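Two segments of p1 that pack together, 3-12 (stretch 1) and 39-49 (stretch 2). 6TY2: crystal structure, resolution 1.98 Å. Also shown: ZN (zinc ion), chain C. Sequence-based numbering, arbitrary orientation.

Stretch 1 (3-12) EIDREHQERN
Stretch 2 39-49: CDIPEHSGRCR

A zinc ion joins the two segments, one residue of the helix and three of the second segment supplying its ligands, while a short hydrogen bond, a bidentate salt bridge and packing by two isoleucines complete a contact that buries 438 Å² in total. Residues 3-12 form a regular α-helix, with backbone hydrogen bonds running from Glu-7 N to Glu-3 O through Asn-12 N to His-8 O. The second segment is mostly irregular: Cys-39 (-138/140) and Ile-41 (-95/107) are extended, with Asp-40 (-114/22) breaking the run between them, 42-44 makes a 3-10 turn (phi/psi -55/-36, -61/-28 and -80/-9), and Gly-46 takes the positive phi (104/-61) that a side chain would not tolerate. Cys-39 N to Arg-49 O at 2.9 Å links the ends of the segment, and Cys-48 N to His-44 O at 2.9 Å closes a turn within it. In register, Ile-4 CA lies 7.2 Å from His-44 CA, and His-8 CA 8.2 Å from Cys-39 CA.

The zinc is held by His-8 NE2 at 2.0 Å, His-44 ND1 at 2.2 Å, and Cys-39 SG and Cys-48 SG at 2.3 Å each. The imidazoles thus use different nitrogens, with chi1/chi2 of -70°/166° for His-8 and -73°/-173° for His-44; Cys-39 is t and Cys-48 m. His-8 NE2 and His-44 ND1 approach to 3.2 Å because both bind the metal, not through a hydrogen bond, and the ring planes meet obliquely at 64° with centroids 5.0 Å apart.

Coordination through ND1 leaves the other nitrogen of His-44 free to donate: NE2 reaches Glu-7 OE2 at 2.5 Å and 162°, a short bond at the ring edge, near its plane. Glu-7 extends to it with chi1 m and chi2 t. One helical turn further along, Arg-11 (chi1 t, chi2 136°, chi3 t, chi4 89°) presents the edge of its guanidinium to Asp-40 (chi1 p, chi2 0°). Its NE donates to Asp-40 OD1 at 3.1 Å and its NH2 to Asp-40 OD2 at 3.0 Å, so both carboxylate oxygens are engaged.

Ile-4 and Ile-41 add van der Waals contacts at separate points. Ile-4, chi1 m with chi2 at -93°, sets CD1 over a face of the His-44 ring, 3.6 Å from its centroid and 11° off the normal. The same CD1 lies over a face of the Arg-47 guanidinium, 3.7 Å from CZ, while Ile-4 CG2 packs 3.7 Å from Cys-48 SG. Ile-41 (chi1 m, chi2 t) points toward the helix, placing CD1 4.2 Å from His-8 CD2 and CG1 4.2 Å from Arg-11 CD.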

ATOM      1  N   GLU A   3      -3.708  -8.604 -19.214  1.00 32.18           N
ATOM      2  CA  GLU A   3      -2.584  -8.002 -18.510  1.00 29.70           C
ATOM      3  C   GLU A   3      -2.900  -7.838 -17.023  1.00 26.30           C
ATOM      4  O   GLU A   3      -2.012  -7.965 -16.188  1.00 31.48           O
ATOM      5  CB  GLU A   3      -2.217  -6.663 -19.137  1.00 30.60           C
ATOM      6  CG  GLU A   3      -1.038  -5.975 -18.472  1.00 35.55           C
ATOM      7  CD  GLU A   3       0.234  -6.825 -18.435  1.00 39.86           C
ATOM      8  OE1 GLU A   3       0.469  -7.635 -19.369  1.00 42.57           O
ATOM      9  OE2 GLU A   3       1.010  -6.658 -17.463  1.00 34.25           O
ATOM     10  N   ILE A   4      -4.161  -7.561 -16.702  1.00 23.80           N
ATOM     11  CA  ILE A   4      -4.673  -7.615 -15.324  1.00 24.60           C
ATOM     12  C   ILE A   4      -4.299  -8.911 -14.623  1.00 24.25           C
ATOM     13  O   ILE A   4      -3.808  -8.905 -13.496  1.00 21.45           O
ATOM     14  CB  ILE A   4      -6.206  -7.490 -15.292  1.00 27.80           C
ATOM     15  CG1 ILE A   4      -6.650  -6.118 -15.810  1.00 32.49           C
ATOM     16  CG2 ILE A   4      -6.752  -7.733 -13.893  1.00 21.92           C
ATOM     17  CD1 ILE A   4      -6.827  -5.083 -14.733  1.00 29.69           C
ATOM     18  N   ASP A   5      -4.534 -10.027 -15.305  1.00 24.36           N
ATOM     19  CA  ASP A   5      -4.258 -11.337 -14.741  1.00 25.40           C
ATOM     20  C   ASP A   5      -2.776 -11.544 -14.522  1.00 26.11           C
ATOM     21  O   ASP A   5      -2.357 -12.126 -13.525  1.00 22.80           O
ATOM     22  CB  ASP A   5      -4.799 -12.426 -15.655  1.00 30.20           C
ATOM     23  CG  ASP A   5      -6.272 -12.276 -15.910  1.00 38.44           C
ATOM     24  OD1 ASP A   5      -7.057 -12.669 -15.019  1.00 41.06           O
ATOM     25  OD2 ASP A   5      -6.644 -11.767 -16.994  1.00 46.48           O
ATOM     26  N   ARG A   6      -1.987 -11.073 -15.476  1.00 26.17           N
ATOM     27  CA  ARG A   6      -0.553 -11.203 -15.401  1.00 25.07           C
ATOM     28  C   ARG A   6      -0.046 -10.522 -14.132  1.00 25.44           C
ATOM     29  O   ARG A   6       0.747 -11.099 -13.396  1.00 25.15           O
ATOM     30  CB  ARG A   6       0.101 -10.609 -16.646  1.00 29.02           C
ATOM     31  CG  ARG A   6       1.505 -11.106 -16.916  1.00 38.52           C
ATOM     32  CD  ARG A   6       2.182 -10.252 -17.979  1.00 43.19           C
ATOM     33  NE  ARG A   6       1.320 -10.049 -19.145  1.00 46.27           N
ATOM     34  CZ  ARG A   6       1.534 -10.585 -20.345  1.00 51.36           C
ATOM     35  NH1 ARG A   6       2.590 -11.365 -20.552  1.00 46.00           N
ATOM     36  NH2 ARG A   6       0.689 -10.337 -21.343  1.00 51.35           N
ATOM     37  N   GLU A   7      -0.526  -9.315 -13.854  1.00 21.09           N
ATOM     38  CA  GLU A   7      -0.058  -8.576 -12.680  1.00 20.51           C
ATOM     39  C   GLU A   7      -0.531  -9.210 -11.369  1.00 22.23           C
ATOM     40  O   GLU A   7       0.150  -9.109 -10.352  1.00 22.52           O
ATOM     41  CB  GLU A   7      -0.503  -7.111 -12.755  1.00 22.38           C
ATOM     42  CG  GLU A   7       0.326  -6.298 -13.748  1.00 27.53           C
ATOM     43  CD  GLU A   7      -0.181  -4.874 -13.930  1.00 28.87           C
ATOM     44  OE1 GLU A   7       0.640  -3.963 -14.168  1.00 29.01           O
ATOM     45  OE2 GLU A   7      -1.405  -4.664 -13.849  1.00 31.00           O
ATOM     46  N   HIS A   8      -1.691  -9.859 -11.382  1.00 21.27           N
ATOM     47  CA  HIS A   8      -2.127 -10.621 -10.208  1.00 18.95           C
ATOM     48  C   HIS A   8      -1.174 -11.790  -9.955  1.00 20.26           C
ATOM     49  O   HIS A   8      -0.834 -12.074  -8.808  1.00 18.76           O
ATOM     50  CB  HIS A   8      -3.549 -11.141 -10.382  1.00 16.51           C
ATOM     51  CG  HIS A   8      -4.596 -10.074 -10.346  1.00 21.44           C
ATOM     52  ND1 HIS A   8      -5.888 -10.298 -10.763  1.00 17.89           N
ATOM     53  CD2 HIS A   8      -4.548  -8.784  -9.930  1.00 17.45           C
ATOM     54  CE1 HIS A   8      -6.589  -9.187 -10.619  1.00 19.98           C
ATOM     55  NE2 HIS A   8      -5.802  -8.258 -10.109  1.00 19.66           N
ATOM     56  N   GLN A   9      -0.753 -12.460 -11.030  1.00 21.83           N
ATOM     57  CA  GLN A   9       0.200 -13.569 -10.939  1.00 21.45           C
ATOM     58  C   GLN A   9       1.532 -13.135 -10.362  1.00 22.69           C
ATOM     59  O   GLN A   9       2.059 -13.779  -9.451  1.00 22.66           O
ATOM     60  CB  GLN A   9       0.442 -14.214 -12.312  1.00 19.48           C
ATOM     61  CG  GLN A   9      -0.627 -15.224 -12.729  1.00 25.73           C
ATOM     62  CD  GLN A   9      -0.276 -15.993 -14.017  1.00 32.44           C
ATOM     63  OE1 GLN A   9       0.351 -15.456 -14.932  1.00 34.02           O
ATOM     64  NE2 GLN A   9      -0.681 -17.259 -14.079  1.00 28.34           N
ATOM     65  N   GLU A  10       2.091 -12.057 -10.900  1.00 23.54           N
ATOM     66  CA  GLU A  10       3.384 -11.585 -10.433  1.00 24.52           C
ATOM     67  C   GLU A  10       3.283 -11.112  -8.984  1.00 22.87           C
ATOM     68  O   GLU A  10       4.165 -11.384  -8.176  1.00 22.66           O
ATOM     69  CB  GLU A  10       3.935 -10.449 -11.309  1.00 26.39           C
ATOM     70  CG  GLU A  10       3.572 -10.471 -12.796  1.00 36.64           C
ATOM     71  CD  GLU A  10       4.128 -11.657 -13.588  1.00 49.35           C
ATOM     72  OE1 GLU A  10       5.366 -11.872 -13.577  1.00 54.44           O
ATOM     73  OE2 GLU A  10       3.320 -12.359 -14.251  1.00 39.47           O
ATOM     74  N   ARG A  11       2.215 -10.403  -8.653  1.00 17.93           N
ATOM     75  CA  ARG A  11       2.034  -9.975  -7.274  1.00 21.60           C
ATOM     76  C   ARG A  11       1.797 -11.169  -6.339  1.00 19.52           C
ATOM     77  O   ARG A  11       2.331 -11.208  -5.235  1.00 22.92           O
ATOM     78  CB  ARG A  11       0.882  -8.980  -7.154  1.00 19.04           C
ATOM     79  CG  ARG A  11       0.755  -8.416  -5.756  1.00 19.90           C
ATOM     80  CD  ARG A  11       0.523  -6.926  -5.807  1.00 24.80           C
ATOM     81  NE  ARG A  11       0.064  -6.411  -4.518  1.00 22.62           N
ATOM     82  CZ  ARG A  11       0.877  -5.990  -3.558  1.00 32.18           C
ATOM     83  NH1 ARG A  11       2.196  -6.038  -3.736  1.00 28.27           N
ATOM     84  NH2 ARG A  11       0.374  -5.525  -2.416  1.00 32.70           N
ATOM     85  N   ASN A  12       1.031 -12.153  -6.796  1.00 21.36           N
ATOM     86  CA  ASN A  12       0.768 -13.329  -5.988  1.00 18.34           C
ATOM     87  C   ASN A  12       2.027 -14.144  -5.777  1.00 19.10           C
ATOM     88  O   ASN A  12       2.242 -14.663  -4.700  1.00 17.47           O
ATOM     89  CB  ASN A  12      -0.331 -14.193  -6.615  1.00 22.00           C
ATOM     90  CG  ASN A  12      -1.712 -13.651  -6.329  1.00 20.73           C
ATOM     91  OD1 ASN A  12      -1.870 -12.773  -5.482  1.00 18.03           O
ATOM     92  ND2 ASN A  12      -2.716 -14.158  -7.032  1.00 18.78           N
ATOM     93  N   CYS A  39      -8.675  -6.932  -4.886  1.00 18.61           N
ATOM     94  CA  CYS A  39      -7.384  -6.547  -5.448  1.00 17.45           C
ATOM     95  C   CYS A  39      -6.870  -5.233  -4.847  1.00 18.07           C
ATOM     96  O   CYS A  39      -7.652  -4.315  -4.623  1.00 18.06           O
ATOM     97  CB  CYS A  39      -7.540  -6.436  -6.962  1.00 17.74           C
ATOM     98  SG  CYS A  39      -6.227  -5.684  -7.851  1.00 18.53           S
ATOM     99  N   ASP A  40      -5.575  -5.126  -4.574  1.00 17.45           N
ATOM    100  CA  ASP A  40      -5.095  -3.906  -3.927  1.00 18.33           C
ATOM    101  C   ASP A  40      -4.173  -3.095  -4.833  1.00 19.95           C
ATOM    102  O   ASP A  40      -3.389  -2.286  -4.361  1.00 22.65           O
ATOM    103  CB  ASP A  40      -4.400  -4.223  -2.593  1.00 18.38           C
ATOM    104  CG  ASP A  40      -3.198  -5.149  -2.739  1.00 22.59           C
ATOM    105  OD1 ASP A  40      -2.887  -5.552  -3.870  1.00 21.51           O
ATOM    106  OD2 ASP A  40      -2.549  -5.474  -1.712  1.00 23.78           O
ATOM    107  N   ILE A  41      -4.288  -3.303  -6.136  1.00 16.32           N
ATOM    108  CA  ILE A  41      -3.535  -2.512  -7.113  1.00 16.75           C
ATOM    109  C   ILE A  41      -4.399  -1.354  -7.603  1.00 21.32           C
ATOM    110  O   ILE A  41      -5.347  -1.563  -8.342  1.00 19.53           O
ATOM    111  CB  ILE A  41      -3.091  -3.370  -8.299  1.00 19.03           C
ATOM    112  CG1 ILE A  41      -2.401  -4.643  -7.807  1.00 20.13           C
ATOM    113  CG2 ILE A  41      -2.189  -2.574  -9.233  1.00 19.92           C
ATOM    114  CD1 ILE A  41      -2.022  -5.593  -8.932  1.00 21.85           C
ATOM    115  N   PRO A  42      -4.094  -0.125  -7.167  1.00 20.08           N
ATOM    116  CA  PRO A  42      -4.966   1.019  -7.459  1.00 22.45           C
ATOM    117  C   PRO A  42      -5.239   1.199  -8.939  1.00 22.32           C
ATOM    118  O   PRO A  42      -6.349   1.568  -9.313  1.00 22.89           O
ATOM    119  CB  PRO A  42      -4.179   2.209  -6.907  1.00 26.12           C
ATOM    120  CG  PRO A  42      -3.315   1.614  -5.850  1.00 22.05           C
ATOM    121  CD  PRO A  42      -2.915   0.271  -6.386  1.00 21.00           C
ATOM    122  N   GLU A  43      -4.238   0.917  -9.762  1.00 23.43           N
ATOM    123  CA  GLU A  43      -4.342   1.074 -11.204  1.00 23.06           C
ATOM    124  C   GLU A  43      -5.439   0.176 -11.770  1.00 21.25           C
ATOM    125  O   GLU A  43      -6.044   0.487 -12.791  1.00 23.44           O
ATOM    126  CB  GLU A  43      -2.992   0.764 -11.873  1.00 24.86           C
ATOM    127  CG  GLU A  43      -1.851   1.740 -11.538  1.00 28.44           C
ATOM    128  CD  GLU A  43      -1.267   1.542 -10.138  1.00 30.12           C
ATOM    129  OE1 GLU A  43      -1.530   0.503  -9.503  1.00 24.26           O
ATOM    130  OE2 GLU A  43      -0.533   2.432  -9.666  1.00 37.76           O
ATOM    131  N   HIS A  44      -5.704  -0.933 -11.089  1.00 20.47           N
ATOM    132  CA  HIS A  44      -6.745  -1.863 -11.512  1.00 20.12           C
ATOM    133  C   HIS A  44      -8.163  -1.429 -11.128  1.00 20.81           C
ATOM    134  O   HIS A  44      -9.129  -2.054 -11.554  1.00 21.09           O
ATOM    135  CB  HIS A  44      -6.499  -3.248 -10.920  1.00 18.09           C
ATOM    136  CG  HIS A  44      -5.354  -3.987 -11.535  1.00 18.49           C
ATOM    137  ND1 HIS A  44      -5.072  -5.295 -11.224  1.00 19.33           N
ATOM    138  CD2 HIS A  44      -4.438  -3.610 -12.456  1.00 20.78           C
ATOM    139  CE1 HIS A  44      -4.019  -5.693 -11.918  1.00 21.02           C
ATOM    140  NE2 HIS A  44      -3.615  -4.689 -12.674  1.00 20.00           N
ATOM    141  N   SER A  45      -8.282  -0.387 -10.311  1.00 20.33           N
ATOM    142  CA  SER A  45      -9.556  -0.033  -9.706  1.00 22.18           C
ATOM    143  C   SER A  45     -10.638   0.137 -10.753  1.00 20.52           C
ATOM    144  O   SER A  45     -10.429   0.797 -11.762  1.00 23.83           O
ATOM    145  CB  SER A  45      -9.420   1.246  -8.882  1.00 24.41           C
ATOM    146  OG  SER A  45     -10.452   1.333  -7.919  1.00 33.74           O
ATOM    147  N   GLY A  46     -11.788  -0.478 -10.508  1.00 20.22           N
ATOM    148  CA  GLY A  46     -12.879  -0.492 -11.464  1.00 21.34           C
ATOM    149  C   GLY A  46     -12.990  -1.827 -12.160  1.00 21.54           C
ATOM    150  O   GLY A  46     -14.010  -2.521 -12.076  1.00 22.09           O
ATOM    151  N   ARG A  47     -11.935  -2.191 -12.873  1.00 19.47           N
ATOM    152  CA  ARG A  47     -11.903  -3.479 -13.499  1.00 19.85           C
ATOM    153  C   ARG A  47     -11.764  -4.534 -12.407  1.00 21.83           C
ATOM    154  O   ARG A  47     -12.375  -5.583 -12.486  1.00 22.73           O
ATOM    155  CB  ARG A  47     -10.771  -3.547 -14.518  1.00 19.11           C
ATOM    156  CG  ARG A  47     -10.962  -2.577 -15.669  1.00 23.99           C
ATOM    157  CD  ARG A  47      -9.746  -2.561 -16.579  1.00 26.29           C
ATOM    158  NE  ARG A  47      -8.614  -1.948 -15.901  1.00 29.70           N
ATOM    159  CZ  ARG A  47      -7.407  -1.831 -16.430  1.00 27.31           C
ATOM    160  NH1 ARG A  47      -7.176  -2.290 -17.648  1.00 34.50           N
ATOM    161  NH2 ARG A  47      -6.435  -1.253 -15.741  1.00 27.90           N
ATOM    162  N   CYS A  48     -10.982  -4.238 -11.374  1.00 21.35           N
ATOM    163  CA  CYS A  48     -10.936  -5.082 -10.176  1.00 17.62           C
ATOM    164  C   CYS A  48     -11.658  -4.424  -8.996  1.00 18.30           C
ATOM    165  O   CYS A  48     -11.819  -3.210  -8.959  1.00 18.03           O
ATOM    166  CB  CYS A  48      -9.485  -5.389  -9.786  1.00 14.15           C
ATOM    167  SG  CYS A  48      -8.658  -6.417 -10.996  1.00 18.86           S
ATOM    168  N   ARG A  49     -12.098  -5.228  -8.033  1.00 19.16           N
ATOM    169  CA  ARG A  49     -12.636  -4.664  -6.802  1.00 20.51           C
ATOM    170  C   ARG A  49     -11.484  -4.182  -5.953  1.00 19.53           C
ATOM    171  O   ARG A  49     -10.694  -4.982  -5.467  1.00 18.63           O
ATOM    172  CB  ARG A  49     -13.457  -5.681  -6.030  1.00 18.73           C
ATOM    173  CG  ARG A  49     -14.144  -5.093  -4.810  1.00 24.82           C
ATOM    174  CD  ARG A  49     -15.096  -6.095  -4.199  1.00 22.57           C
ATOM    175  NE  ARG A  49     -15.828  -5.522  -3.078  1.00 23.23           N
ATOM    176  CZ  ARG A  49     -16.816  -6.142  -2.442  1.00 23.80           C
ATOM    177  NH1 ARG A  49     -17.194  -7.357  -2.822  1.00 21.80           N
ATOM    178  NH2 ARG A  49     -17.426  -5.544  -1.430  1.00 31.48           N
TER
HETATM  179 ZN    ZN C 101      -6.579  -6.363 -10.022  1.00 21.45          ZN